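Local coordinates for protein adenylate isopentenyltransferase (PDB 3A8T) that catalyses the transfer of an isopentenyl group from dimethylallyl diphosphate to ATP, ADP or AMP in cytokinin biosynthesis, at residues A[230-235]-A[269-274]; A[47-52]-A[276-281]; A[67-72]-A[117-122]. All blocks are in the same frame, centred on the assembly; numbering follows the deposited sequence.

Contact 1: residues A[230-235]-A[269-274]. With ATP (adenosine-5'-triphosphate), chain B.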
# COMPACT_ATOMS: atom_id res chain seq x y z
N LYS A 230 12.40 -5.14 -1.53
CA LYS A 230 12.41 -3.68 -1.38
C LYS A 230 11.44 -3.18 -0.27
O LYS A 230 11.59 -2.07 0.19
CB LYS A 230 11.95 -2.99 -2.66
CG LYS A 230 12.85 -3.21 -3.85
CD LYS A 230 12.27 -2.49 -5.05
CE LYS A 230 12.91 -1.14 -5.20
NZ LYS A 230 12.20 -0.35 -6.25
N ALA A 231 10.45 -4.00 0.11
CA ALA A 231 9.42 -3.65 1.10
C ALA A 231 9.98 -3.00 2.34
O ALA A 231 10.97 -3.47 2.86
CB ALA A 231 8.67 -4.92 1.48
N ILE A 232 9.36 -1.91 2.82
CA ILE A 232 9.91 -1.27 4.04
C ILE A 232 9.81 -2.32 5.16
O ILE A 232 8.77 -2.97 5.33
CB ILE A 232 9.15 0.02 4.50
CG1 ILE A 232 9.12 1.09 3.43
CG2 ILE A 232 9.85 0.60 5.69
CD1 ILE A 232 10.40 1.48 2.99
N GLY A 233 10.90 -2.48 5.91
CA GLY A 233 10.94 -3.48 6.97
C GLY A 233 11.96 -4.54 6.67
O GLY A 233 12.71 -5.01 7.55
N VAL A 234 12.06 -4.91 5.40
CA VAL A 234 13.03 -5.95 5.13
C VAL A 234 14.49 -5.55 5.29
O VAL A 234 15.24 -6.23 5.92
CB VAL A 234 12.89 -6.51 3.74
CG1 VAL A 234 13.85 -7.64 3.59
CG2 VAL A 234 11.45 -6.96 3.47
N PRO A 235 14.90 -4.44 4.66
CA PRO A 235 16.30 -3.98 4.76
C PRO A 235 16.67 -3.59 6.19
O PRO A 235 17.78 -3.90 6.64
CB PRO A 235 16.37 -2.76 3.81
CG PRO A 235 14.95 -2.71 3.09
CD PRO A 235 14.01 -3.43 4.03
N ARG A 269 12.85 2.38 14.54
CA ARG A 269 12.78 3.83 14.20
C ARG A 269 13.03 4.00 12.73
O ARG A 269 12.45 4.87 12.09
CB ARG A 269 13.88 4.69 14.86
CG ARG A 269 14.02 4.65 16.35
CD ARG A 269 15.34 5.34 16.81
NE ARG A 269 15.33 6.81 16.74
CZ ARG A 269 16.24 7.62 17.31
NH1 ARG A 269 17.26 7.11 18.02
NH2 ARG A 269 16.12 8.96 17.22
N ALA A 270 13.93 3.19 12.20
CA ALA A 270 14.26 3.31 10.81
C ALA A 270 13.09 2.97 9.98
O ALA A 270 12.86 3.62 9.00
CB ALA A 270 15.49 2.43 10.45
N ILE A 271 12.33 1.97 10.38
CA ILE A 271 11.15 1.53 9.66
C ILE A 271 10.07 2.61 9.69
O ILE A 271 9.41 2.87 8.67
CB ILE A 271 10.57 0.23 10.28
CG1 ILE A 271 11.39 -0.97 9.84
CG2 ILE A 271 9.14 0.05 9.87
CD1 ILE A 271 10.85 -2.24 10.39
N LYS A 272 9.88 3.24 10.85
CA LYS A 272 8.86 4.28 11.00
C LYS A 272 9.23 5.44 10.12
O LYS A 272 8.39 5.96 9.39
CB LYS A 272 8.78 4.71 12.46
CG LYS A 272 8.12 3.62 13.33
CD LYS A 272 8.00 4.02 14.77
CE LYS A 272 7.10 3.05 15.46
NZ LYS A 272 6.94 3.29 16.92
N GLU A 273 10.50 5.82 10.19
CA GLU A 273 11.09 6.89 9.38
C GLU A 273 11.02 6.69 7.88
O GLU A 273 10.71 7.62 7.17
CB GLU A 273 12.56 7.05 9.73
CG GLU A 273 12.87 8.24 10.59
CD GLU A 273 14.33 8.26 10.96
OE1 GLU A 273 14.64 7.96 12.16
OE2 GLU A 273 15.15 8.54 10.03
N ASN A 274 11.40 5.51 7.40
CA ASN A 274 11.34 5.25 5.97
C ASN A 274 9.92 5.33 5.44
O ASN A 274 9.68 5.74 4.33
CB ASN A 274 11.96 3.88 5.67
CG ASN A 274 13.49 3.92 5.88
OD1 ASN A 274 14.06 5.00 5.88
ND2 ASN A 274 14.13 2.78 6.07
PG ATP B . 9.46 4.33 -6.96
O1G ATP B . 9.34 4.01 -8.42
O2G ATP B . 10.45 3.21 -6.30
O3G ATP B . 10.11 5.79 -6.74
PB ATP B . 6.75 3.83 -7.04
O1B ATP B . 6.03 4.90 -7.66
O2B ATP B . 7.26 2.87 -8.16
O3B ATP B . 7.98 4.37 -6.19
PA ATP B . 5.73 3.20 -4.49
O1A ATP B . 5.87 4.58 -4.04
O2A ATP B . 4.30 2.67 -3.93
O3A ATP B . 5.70 2.99 -6.12
O5' ATP B . 6.81 2.21 -3.78
C5' ATP B . 8.10 2.75 -3.70
C4' ATP B . 8.81 2.00 -2.59
O4' ATP B . 8.08 2.18 -1.37
C3' ATP B . 8.88 0.47 -2.78
O3' ATP B . 10.02 0.10 -3.55
C2' ATP B . 8.92 -0.04 -1.33
O2' ATP B . 10.23 -0.05 -0.86
C1' ATP B . 8.09 0.95 -0.55
N9 ATP B . 6.70 0.43 -0.36
C8 ATP B . 5.59 0.73 -1.14
N7 ATP B . 4.55 0.02 -0.76
C5 ATP B . 4.91 -0.78 0.29
C6 ATP B . 4.26 -1.77 1.13
N6 ATP B . 2.94 -2.12 0.97
N1 ATP B . 4.99 -2.35 2.10
C2 ATP B . 6.27 -2.04 2.29
N3 ATP B . 6.91 -1.15 1.54
C4 ATP B . 6.31 -0.50 0.56

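Contact 2: residues A[47-52]-A[276-281]. With ATP (adenosine-5'-triphosphate), chain B; PO4 (phosphate ion), chain C.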
# COMPACT_ATOMS: atom_id res chain seq x y z
N GLY A 47 -3.68 7.87 -3.08
CA GLY A 47 -3.25 8.44 -1.82
C GLY A 47 -1.99 7.74 -1.30
O GLY A 47 -1.60 6.65 -1.75
N ALA A 48 -1.33 8.41 -0.37
CA ALA A 48 -0.14 7.85 0.24
C ALA A 48 -0.51 6.57 1.00
O ALA A 48 -1.70 6.28 1.22
CB ALA A 48 0.49 8.87 1.21
N THR A 49 0.54 5.83 1.38
CA THR A 49 0.49 4.60 2.14
C THR A 49 -0.29 4.78 3.44
O THR A 49 -0.06 5.72 4.18
CB THR A 49 1.90 4.14 2.50
OG1 THR A 49 1.86 3.08 3.46
CG2 THR A 49 2.71 5.32 3.06
N GLY A 50 -1.21 3.86 3.70
CA GLY A 50 -1.98 3.94 4.91
C GLY A 50 -3.08 4.98 4.96
O GLY A 50 -3.60 5.21 6.05
N THR A 51 -3.47 5.60 3.84
CA THR A 51 -4.55 6.56 3.94
C THR A 51 -5.98 5.92 3.91
O THR A 51 -6.97 6.61 3.79
CB THR A 51 -4.48 7.66 2.84
OG1 THR A 51 -4.43 7.03 1.56
CG2 THR A 51 -3.30 8.59 3.04
N GLY A 52 -6.09 4.61 4.06
CA GLY A 52 -7.41 3.99 4.07
C GLY A 52 -8.00 3.69 2.70
O GLY A 52 -9.20 3.61 2.57
N CYS A 276 7.49 7.17 6.80
CA CYS A 276 7.17 8.54 6.87
C CYS A 276 7.75 9.25 5.66
O CYS A 276 7.07 10.08 5.06
CB CYS A 276 7.66 9.09 8.23
SG CYS A 276 6.60 8.45 9.66
N HIS A 277 8.98 8.93 5.28
CA HIS A 277 9.57 9.56 4.11
C HIS A 277 8.87 9.12 2.83
O HIS A 277 8.71 9.91 1.92
CB HIS A 277 11.06 9.20 4.00
CG HIS A 277 11.95 10.08 4.82
ND1 HIS A 277 13.04 9.61 5.51
CD2 HIS A 277 11.88 11.41 5.09
CE1 HIS A 277 13.61 10.60 6.16
NE2 HIS A 277 12.92 11.70 5.92
N LEU A 278 8.51 7.84 2.76
CA LEU A 278 7.82 7.31 1.58
C LEU A 278 6.49 8.07 1.43
O LEU A 278 6.08 8.42 0.33
CB LEU A 278 7.55 5.80 1.74
CG LEU A 278 6.62 5.24 0.66
CD1 LEU A 278 7.27 5.39 -0.73
CD2 LEU A 278 6.27 3.79 0.95
N ALA A 279 5.85 8.35 2.57
CA ALA A 279 4.58 9.07 2.54
C ALA A 279 4.74 10.46 1.89
O ALA A 279 3.91 10.91 1.07
CB ALA A 279 3.98 9.20 3.99
N LYS A 280 5.84 11.10 2.23
CA LYS A 280 6.11 12.41 1.70
C LYS A 280 6.36 12.39 0.22
O LYS A 280 5.89 13.27 -0.52
CB LYS A 280 7.31 13.05 2.41
CG LYS A 280 7.21 13.22 3.91
CD LYS A 280 8.28 14.25 4.33
CE LYS A 280 8.48 14.38 5.83
NZ LYS A 280 7.24 14.73 6.55
N ARG A 281 7.11 11.39 -0.24
CA ARG A 281 7.39 11.32 -1.68
C ARG A 281 6.15 10.98 -2.51
O ARG A 281 6.05 11.38 -3.66
CB ARG A 281 8.49 10.30 -1.97
CG ARG A 281 9.83 10.73 -1.46
CD ARG A 281 10.96 9.78 -1.88
NE ARG A 281 10.85 8.42 -1.35
CZ ARG A 281 11.42 7.98 -0.21
NH1 ARG A 281 12.16 8.78 0.57
NH2 ARG A 281 11.29 6.70 0.11
PG ATP B . 9.46 4.33 -6.96
O1G ATP B . 9.34 4.01 -8.42
O2G ATP B . 10.45 3.21 -6.30
O3G ATP B . 10.11 5.79 -6.74
PB ATP B . 6.75 3.83 -7.04
O1B ATP B . 6.03 4.90 -7.66
O2B ATP B . 7.26 2.87 -8.16
O3B ATP B . 7.98 4.37 -6.19
PA ATP B . 5.73 3.20 -4.49
O1A ATP B . 5.87 4.58 -4.04
O2A ATP B . 4.30 2.67 -3.93
O3A ATP B . 5.70 2.99 -6.12
O5' ATP B . 6.81 2.21 -3.78
C5' ATP B . 8.10 2.75 -3.70
C4' ATP B . 8.81 2.00 -2.59
O4' ATP B . 8.08 2.18 -1.37
C3' ATP B . 8.88 0.47 -2.78
O3' ATP B . 10.02 0.10 -3.55
C2' ATP B . 8.92 -0.04 -1.33
O2' ATP B . 10.23 -0.05 -0.86
C1' ATP B . 8.09 0.95 -0.55
N9 ATP B . 6.70 0.43 -0.36
C8 ATP B . 5.59 0.73 -1.14
N7 ATP B . 4.55 0.02 -0.76
C5 ATP B . 4.91 -0.78 0.29
C6 ATP B . 4.26 -1.77 1.13
N6 ATP B . 2.94 -2.12 0.97
N1 ATP B . 4.99 -2.35 2.10
C2 ATP B . 6.27 -2.04 2.29
N3 ATP B . 6.91 -1.15 1.54
C4 ATP B . 6.31 -0.50 0.56
P PO4 C . -3.99 1.90 2.30
O1 PO4 C . -4.63 0.79 1.52
O2 PO4 C . -2.51 1.71 2.27
O3 PO4 C . -4.35 3.21 1.70
O4 PO4 C . -4.47 1.86 3.70

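Contact 3: residues A[67-72]-A[117-122]. With ATP (adenosine-5'-triphosphate), chain B.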
# COMPACT_ATOMS: atom_id res chain seq x y z
N GLU A 67 -15.02 -4.77 -8.27
CA GLU A 67 -13.94 -5.72 -8.04
C GLU A 67 -12.70 -4.83 -7.99
O GLU A 67 -12.61 -3.79 -8.67
CB GLU A 67 -13.81 -6.77 -9.20
CG GLU A 67 -15.13 -7.51 -9.59
CD GLU A 67 -14.93 -8.92 -10.28
OE1 GLU A 67 -13.77 -9.36 -10.44
OE2 GLU A 67 -15.94 -9.58 -10.69
N VAL A 68 -11.74 -5.26 -7.19
CA VAL A 68 -10.53 -4.51 -6.97
C VAL A 68 -9.30 -5.03 -7.67
O VAL A 68 -9.05 -6.23 -7.72
CB VAL A 68 -10.24 -4.39 -5.42
CG1 VAL A 68 -8.84 -3.92 -5.18
CG2 VAL A 68 -11.22 -3.41 -4.77
N ILE A 69 -8.53 -4.10 -8.20
CA ILE A 69 -7.23 -4.39 -8.82
C ILE A 69 -6.26 -3.65 -7.93
O ILE A 69 -6.40 -2.46 -7.70
CB ILE A 69 -7.11 -3.80 -10.24
CG1 ILE A 69 -8.23 -4.37 -11.13
CG2 ILE A 69 -5.73 -4.07 -10.77
CD1 ILE A 69 -8.34 -3.79 -12.54
N ASN A 70 -5.31 -4.38 -7.37
CA ASN A 70 -4.29 -3.81 -6.51
C ASN A 70 -3.23 -3.12 -7.35
O ASN A 70 -2.76 -3.72 -8.32
CB ASN A 70 -3.60 -4.90 -5.72
CG ASN A 70 -2.32 -4.41 -5.09
OD1 ASN A 70 -1.25 -4.89 -5.37
ND2 ASN A 70 -2.45 -3.45 -4.24
N SER A 71 -2.87 -1.88 -7.00
CA SER A 71 -1.84 -1.09 -7.71
C SER A 71 -0.62 -0.79 -6.83
O SER A 71 0.22 0.02 -7.18
CB SER A 71 -2.40 0.23 -8.24
OG SER A 71 -2.94 0.99 -7.19
N ASP A 72 -0.54 -1.44 -5.68
CA ASP A 72 0.60 -1.28 -4.78
C ASP A 72 1.65 -2.31 -5.28
O ASP A 72 1.40 -3.50 -5.37
CB ASP A 72 0.13 -1.53 -3.36
CG ASP A 72 1.24 -1.52 -2.37
OD1 ASP A 72 2.18 -2.32 -2.52
OD2 ASP A 72 1.17 -0.71 -1.43
N SER A 117 0.18 -4.84 -18.55
CA SER A 117 -0.38 -5.97 -19.24
C SER A 117 -1.40 -6.77 -18.39
O SER A 117 -2.58 -6.97 -18.78
CB SER A 117 0.75 -6.85 -19.70
OG SER A 117 0.28 -8.15 -19.91
N LEU A 118 -0.93 -7.25 -17.24
CA LEU A 118 -1.76 -8.00 -16.30
C LEU A 118 -3.02 -7.24 -15.87
O LEU A 118 -4.10 -7.78 -15.93
CB LEU A 118 -0.97 -8.37 -15.03
CG LEU A 118 0.06 -9.49 -15.22
CD1 LEU A 118 0.72 -9.90 -13.91
CD2 LEU A 118 -0.65 -10.64 -15.83
N ALA A 119 -2.87 -5.98 -15.48
CA ALA A 119 -3.99 -5.15 -15.01
C ALA A 119 -4.98 -4.65 -16.09
O ALA A 119 -6.17 -4.49 -15.83
CB ALA A 119 -3.44 -4.01 -14.23
N GLY A 120 -4.45 -4.36 -17.27
CA GLY A 120 -5.33 -3.99 -18.36
C GLY A 120 -6.25 -5.17 -18.66
O GLY A 120 -7.42 -4.98 -18.98
N LYS A 121 -5.73 -6.40 -18.53
CA LYS A 121 -6.53 -7.60 -18.76
C LYS A 121 -7.69 -7.64 -17.74
O LYS A 121 -8.86 -7.82 -18.11
CB LYS A 121 -5.66 -8.86 -18.61
CG LYS A 121 -4.74 -9.14 -19.78
CD LYS A 121 -3.64 -10.19 -19.40
CE LYS A 121 -2.37 -10.09 -20.31
NZ LYS A 121 -1.13 -10.81 -19.73
N ALA A 122 -7.33 -7.46 -16.46
CA ALA A 122 -8.27 -7.46 -15.36
C ALA A 122 -9.28 -6.34 -15.52
O ALA A 122 -10.45 -6.52 -15.19
CB ALA A 122 -7.54 -7.31 -14.02
PG ATP B . 9.46 4.33 -6.96
O1G ATP B . 9.34 4.01 -8.42
O2G ATP B . 10.45 3.21 -6.30
O3G ATP B . 10.11 5.79 -6.74
PB ATP B . 6.75 3.83 -7.04
O1B ATP B . 6.03 4.90 -7.66
O2B ATP B . 7.26 2.87 -8.16
O3B ATP B . 7.98 4.37 -6.19
PA ATP B . 5.73 3.20 -4.49
O1A ATP B . 5.87 4.58 -4.04
O2A ATP B . 4.30 2.67 -3.93
O3A ATP B . 5.70 2.99 -6.12
O5' ATP B . 6.81 2.21 -3.78
C5' ATP B . 8.10 2.75 -3.70
C4' ATP B . 8.81 2.00 -2.59
O4' ATP B . 8.08 2.18 -1.37
C3' ATP B . 8.88 0.47 -2.78
O3' ATP B . 10.02 0.10 -3.55
C2' ATP B . 8.92 -0.04 -1.33
O2' ATP B . 10.23 -0.05 -0.86
C1' ATP B . 8.09 0.95 -0.55
N9 ATP B . 6.70 0.43 -0.36
C8 ATP B . 5.59 0.73 -1.14
N7 ATP B . 4.55 0.02 -0.76
C5 ATP B . 4.91 -0.78 0.29
C6 ATP B . 4.26 -1.77 1.13
N6 ATP B . 2.94 -2.12 0.97
N1 ATP B . 4.99 -2.35 2.10
C2 ATP B . 6.27 -2.04 2.29
N3 ATP B . 6.91 -1.15 1.54
C4 ATP B . 6.31 -0.50 0.56

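Contact 1: residues A[230-235]-A[269-274]
Ile232 touches Asn274 CB and Ile271 with its branches and the adenine of ATP, the one flat group it meets, with its backbone. Close to the ring plane, Ile232 N donates to ATP N3 at 2.9 Å, nearly straight at 170°. Off one face, CG1 of Ile232 rests 3.7 Å from the same N3; on the other side of the ring plane Ala231 CB, a methyl small enough for the place, lies 3.8 Å from ATP C2. The amide of Asn274 is turned elsewhere, its ND2 hydrogen-bonded to Glu236, and Ile232 CG2 meets Asn274 CB at 3.9 Å. That CG2, anti to its own backbone N (chi1 -58° for CG1), also lies 3.8 Å from Ile271 O.

Gly233, the next residue, receives Ile271 CD1 at 3.6 Å from its CA. With phi 116° a side chain at Gly233 would jam against the preceding carbonyl, so glycine suits this N-cap position.

Lys230 O accepts from ATP O2' at 2.7 Å and is also hydrogen-bonded to Ser222. Main-chain atoms thus read both base and ribose in this experimentally established ATP site, while mainly van der Waals contact of Ile232 and Ile271, with Glu236 bridging Gly233 N and Asn274 ND2, joins the loop to helix 257-289.

Contact 2: residues A[47-52]-A[276-281]
Ala48 and Ala279 bring their CA atoms to 5.4 Å where a type II beta turn, Ala48 to Thr51, passes beside helix 257-289. The small residues permit this closeness: Ala48 CB lies 4.0 Å from Ala279 O, and the methyl of Ala279 meets Thr49 CG2 at 4.2 Å. Thr49 suits a border position because its branches divide the work. With OG1 anti to the backbone N (chi1 169°), the hydroxyl is hydrogen-bonded to Arg194, and CG2 is left to face the helix, where it also approaches Leu278 CD2. Thr49 N adds a hydrogen bond to Gln282, one turn beyond Leu278. Both methyls of Leu278, CD1 and CD2, come to ATP O4' from one side, each at 3.4 Å, CD2 also near N9 and CD1 near O1A.

The turn is braced from inside. Thr51 OG1 donates to Ala48 O at 2.9 Å in the carbonyl plane, and the same oxygen takes Thr51 N and Lys53 NZ. At Gly47 a CB would clash with Thr51 OG1, which suits glycine to the place. Gly50 N, 2.9 Å from PO4 O2, and Gly52 N, 3.2 Å from PO4 O4, hold a phosphate ion, probably from the crystallisation liquor, with Lys53 N and Ser54 OG, in P-loop (Walker A) manner. This loop is an established ATP-binding site, yet here ATP lies elsewhere; the loop may receive the donor's diphosphate.

It links strand 41-46 to helix 53-61, and Leu187 of helix 184-201 packs on Ala48, Thr51 and Ala279, closing this junction between the P-loop and two long helices.

Contact 3: residues A[67-72]-A[117-122]
Packing of helix 112-128 on strand 66-70 belongs to the parallel alpha/beta core of this P-loop fold, with Ile69 pressed against Ala119 and Ala122. The helix lies on the path from strand 97-98 to strand 132-136, a beta-alpha-beta crossover that passes over strand 66-70, which lies between those two in the sheet.

Ile69 spreads its two branches along the helix. CG2, anti to the backbone N, comes to 4.1 Å from Ala119 CB, while the longer arm, extended at chi2 175°, brings CD1 to 3.9 Å from Ala122 CB and 4.0 Å from Ala119 O. The alanines, three residues apart, lie on one face of the helix, and their short methyls let a beta-branched isoleucine settle between them. Val123 and Ile126 of the same helix also touch Ile69.

Beyond the strand's end the chain turns to the nucleotide. Asp72 OD2 accepts from ATP N6 at 3.3 Å, long but straight at 179°; OD1 is hydrogen-bonded to the backbone N of Met74 and of Gln75, which fixes the carboxylate's rotation. Replacing Asp72 with an alanine is likely to leave ATP N6 without this acceptor and the two backbone amides without their mate. The helix contact is buried and rests on van der Waals packing of methyls, whereas the loop after the strand offers an oriented acceptor to the amino group that receives the isopentenyl chain.

In the fold
From the N terminus, strand 41-46 runs into segment 47-52, which opens the widest loop; contact 2 closes it only at 276-281. Inside lie the other two. Contact 3 comes first, closing the excursion from segment 67-72 to helix 112-128 on the sheet, and contact 1 follows in series, joining segment 230-235 to 269-274. None cross. Contacts 1 and 2 share helix 257-289, with segment 269-274 almost adjoining 276-281, so one helix ties both the nucleotide-binding loop and the P-loop. Contact 3 lies across the chain's centre, about 26 Å from contact 1 between centres, yet each contact has a residue touching ATP: contact 1 at the ribose and N3, contact 2 at O4' through Leu278, contact 3 at N6.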